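PDB 4LHB: molybdopterin adenylyltransferase from Pyrococcus furiosus, which catalyses the ATP-dependent adenylylation of molybdopterin, releasing diphosphate, as a step in building the molybdenum or tungsten cofactor. Local coordinates for residues I56-K61 against I172-V177. Sequence-based numbering, arbitrary orientation.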
loop_
_atom_site.group_PDB
_atom_site.type_symbol
_atom_site.label_atom_id
_atom_site.label_comp_id
_atom_site.label_asym_id
_atom_site.label_seq_id
_atom_site.Cartn_x
_atom_site.Cartn_y
_atom_site.Cartn_z
ATOM N N ILE C 56 10.959 -29.542 -12.858
ATOM C CA ILE C 56 10.098 -30.312 -13.753
ATOM C C ILE C 56 10.151 -31.808 -13.398
ATOM O O ILE C 56 9.153 -32.493 -13.450
ATOM C CB ILE C 56 10.489 -30.126 -15.236
ATOM C CG1 ILE C 56 10.240 -28.688 -15.686
ATOM C CG2 ILE C 56 9.705 -31.058 -16.177
ATOM C CD1 ILE C 56 11.042 -28.346 -16.919
ATOM N N GLU C 57 11.323 -32.299 -13.050
ATOM C CA GLU C 57 11.483 -33.693 -12.704
ATOM C C GLU C 57 10.671 -33.973 -11.471
ATOM O O GLU C 57 9.816 -34.848 -11.486
ATOM C CB GLU C 57 12.946 -34.010 -12.431
ATOM C CG GLU C 57 13.329 -35.477 -12.520
ATOM C CD GLU C 57 14.825 -35.678 -12.295
ATOM O OE1 GLU C 57 15.485 -36.322 -13.140
ATOM O OE2 GLU C 57 15.357 -35.163 -11.280
ATOM N N GLU C 58 10.918 -33.198 -10.414
ATOM C CA GLU C 58 10.310 -33.452 -9.124
ATOM C C GLU C 58 8.810 -33.325 -9.112
ATOM O O GLU C 58 8.107 -34.132 -8.480
ATOM C CB GLU C 58 10.882 -32.528 -8.094
ATOM C CG GLU C 58 12.323 -32.874 -7.773
ATOM C CD GLU C 58 12.475 -34.106 -6.887
ATOM O OE1 GLU C 58 11.479 -34.611 -6.316
ATOM O OE2 GLU C 58 13.622 -34.549 -6.744
ATOM N N LEU C 59 8.310 -32.326 -9.815
ATOM C CA LEU C 59 6.896 -32.037 -9.748
ATOM C C LEU C 59 6.175 -32.907 -10.702
ATOM O O LEU C 59 4.980 -33.137 -10.525
ATOM C CB LEU C 59 6.589 -30.552 -10.044
ATOM C CG LEU C 59 6.195 -29.780 -8.799
ATOM C CD1 LEU C 59 7.126 -30.184 -7.664
ATOM C CD2 LEU C 59 6.224 -28.289 -9.062
ATOM N N SER C 60 6.871 -33.358 -11.740
ATOM C CA SER C 60 6.271 -34.305 -12.691
ATOM C C SER C 60 5.851 -35.619 -11.992
ATOM O O SER C 60 5.013 -36.342 -12.501
ATOM C CB SER C 60 7.243 -34.644 -13.829
ATOM O OG SER C 60 7.115 -33.771 -14.925
ATOM N N LYS C 61 6.452 -35.925 -10.847
ATOM C CA LYS C 61 6.037 -37.055 -10.018
ATOM C C LYS C 61 4.671 -36.915 -9.403
ATOM O O LYS C 61 4.079 -37.936 -9.055
ATOM C CB LYS C 61 7.031 -37.298 -8.891
ATOM C CG LYS C 61 8.449 -37.603 -9.386
ATOM C CD LYS C 61 9.475 -37.472 -8.255
ATOM C CE LYS C 61 10.887 -37.808 -8.739
ATOM N NZ LYS C 61 11.811 -37.624 -7.575
ATOM N N ILE C 172 9.121 -28.342 0.121
ATOM C CA ILE C 172 7.940 -27.705 0.716
ATOM C C ILE C 172 6.743 -27.782 -0.206
ATOM O O ILE C 172 5.626 -28.073 0.229
ATOM C CB ILE C 172 8.247 -26.266 1.217
ATOM C CG1 ILE C 172 9.395 -26.301 2.233
ATOM C CG2 ILE C 172 7.039 -25.635 1.881
ATOM C CD1 ILE C 172 10.020 -24.950 2.481
ATOM N N ILE C 173 6.968 -27.560 -1.485
ATOM C CA ILE C 173 5.884 -27.646 -2.464
ATOM C C ILE C 173 5.319 -29.066 -2.541
ATOM O O ILE C 173 4.103 -29.238 -2.460
ATOM C CB ILE C 173 6.351 -27.155 -3.854
ATOM C CG1 ILE C 173 6.801 -25.689 -3.759
ATOM C CG2 ILE C 173 5.252 -27.291 -4.916
ATOM C CD1 ILE C 173 7.829 -25.299 -4.792
ATOM N N LYS C 174 6.208 -30.064 -2.695
ATOM C CA LYS C 174 5.846 -31.482 -2.662
ATOM C C LYS C 174 5.029 -31.800 -1.405
ATOM O O LYS C 174 4.017 -32.467 -1.487
ATOM C CB LYS C 174 7.088 -32.393 -2.716
ATOM C CG LYS C 174 7.898 -32.324 -4.023
ATOM C CD LYS C 174 7.990 -33.639 -4.822
ATOM C CE LYS C 174 8.916 -34.717 -4.210
ATOM N NZ LYS C 174 10.355 -34.338 -4.046
ATOM N N SER C 175 5.438 -31.309 -0.245
ATOM C CA SER C 175 4.659 -31.542 0.966
ATOM C C SER C 175 3.294 -30.829 1.003
ATOM O O SER C 175 2.333 -31.390 1.576
ATOM C CB SER C 175 5.485 -31.183 2.171
ATOM O OG SER C 175 4.732 -31.244 3.344
ATOM N N GLU C 176 3.147 -29.652 0.357
ATOM C CA GLU C 176 1.922 -28.868 0.582
ATOM C C GLU C 176 1.082 -28.536 -0.608
ATOM O O GLU C 176 -0.028 -27.983 -0.451
ATOM C CB GLU C 176 2.227 -27.601 1.342
ATOM C CG GLU C 176 3.030 -27.848 2.605
ATOM C CD GLU C 176 2.288 -28.739 3.582
ATOM O OE1 GLU C 176 2.936 -29.494 4.313
ATOM O OE2 GLU C 176 1.049 -28.661 3.626
ATOM N N VAL C 177 1.552 -28.868 -1.799
ATOM C CA VAL C 177 0.817 -28.440 -2.998
ATOM C C VAL C 177 -0.660 -28.810 -2.957
ATOM O O VAL C 177 -1.526 -27.968 -3.264
ATOM C CB VAL C 177 1.476 -28.885 -4.314
ATOM C CG1 VAL C 177 1.583 -30.408 -4.402
ATOM C CG2 VAL C 177 0.696 -28.294 -5.484
#
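Lys174 lies over the flank of helix 51-60, its CG 4.3 Å from Leu59 CD1 and its NZ making a salt bridge of 2.5 Å to Glu58 OE1. The lysine chain runs almost perpendicular to the glutamate side chain, bringing Lys174 CD to 3.7 Å from Glu58 O, and folds at its end (chi3 -73°, chi4 -60°) to turn NZ onto the carboxylate. The ammonium meets OE1 from above the carboxylate plane. Lys61 NZ reaches Glu58 OE1 from the opposite face, 3.3 Å away; Lys61 NZ and Lys174 NZ are 5.0 Å apart, with this oxygen between them. Replacing Glu58 by an alanine removes the carboxylate and would probably leave both lysines without their shared counter-charge, two like charges close together. On the buried side of this bridge the apolar contact is slight: Leu59 CD2 comes within 4.4 Å of Ile173 CG2. The segment axes approach to 10.7 Å and run nearly parallel, at 23°. This is structural packing within the molybdopterin-binding domain: a salt-bridge network links helix 51-60 to helix 163-184, whose Leu170 touches Glu58 and Leu59, above an apolar layer where Leu59 rests on Phe33 of strand 32-38 and Ile173 on Phe121 of helix 121-133.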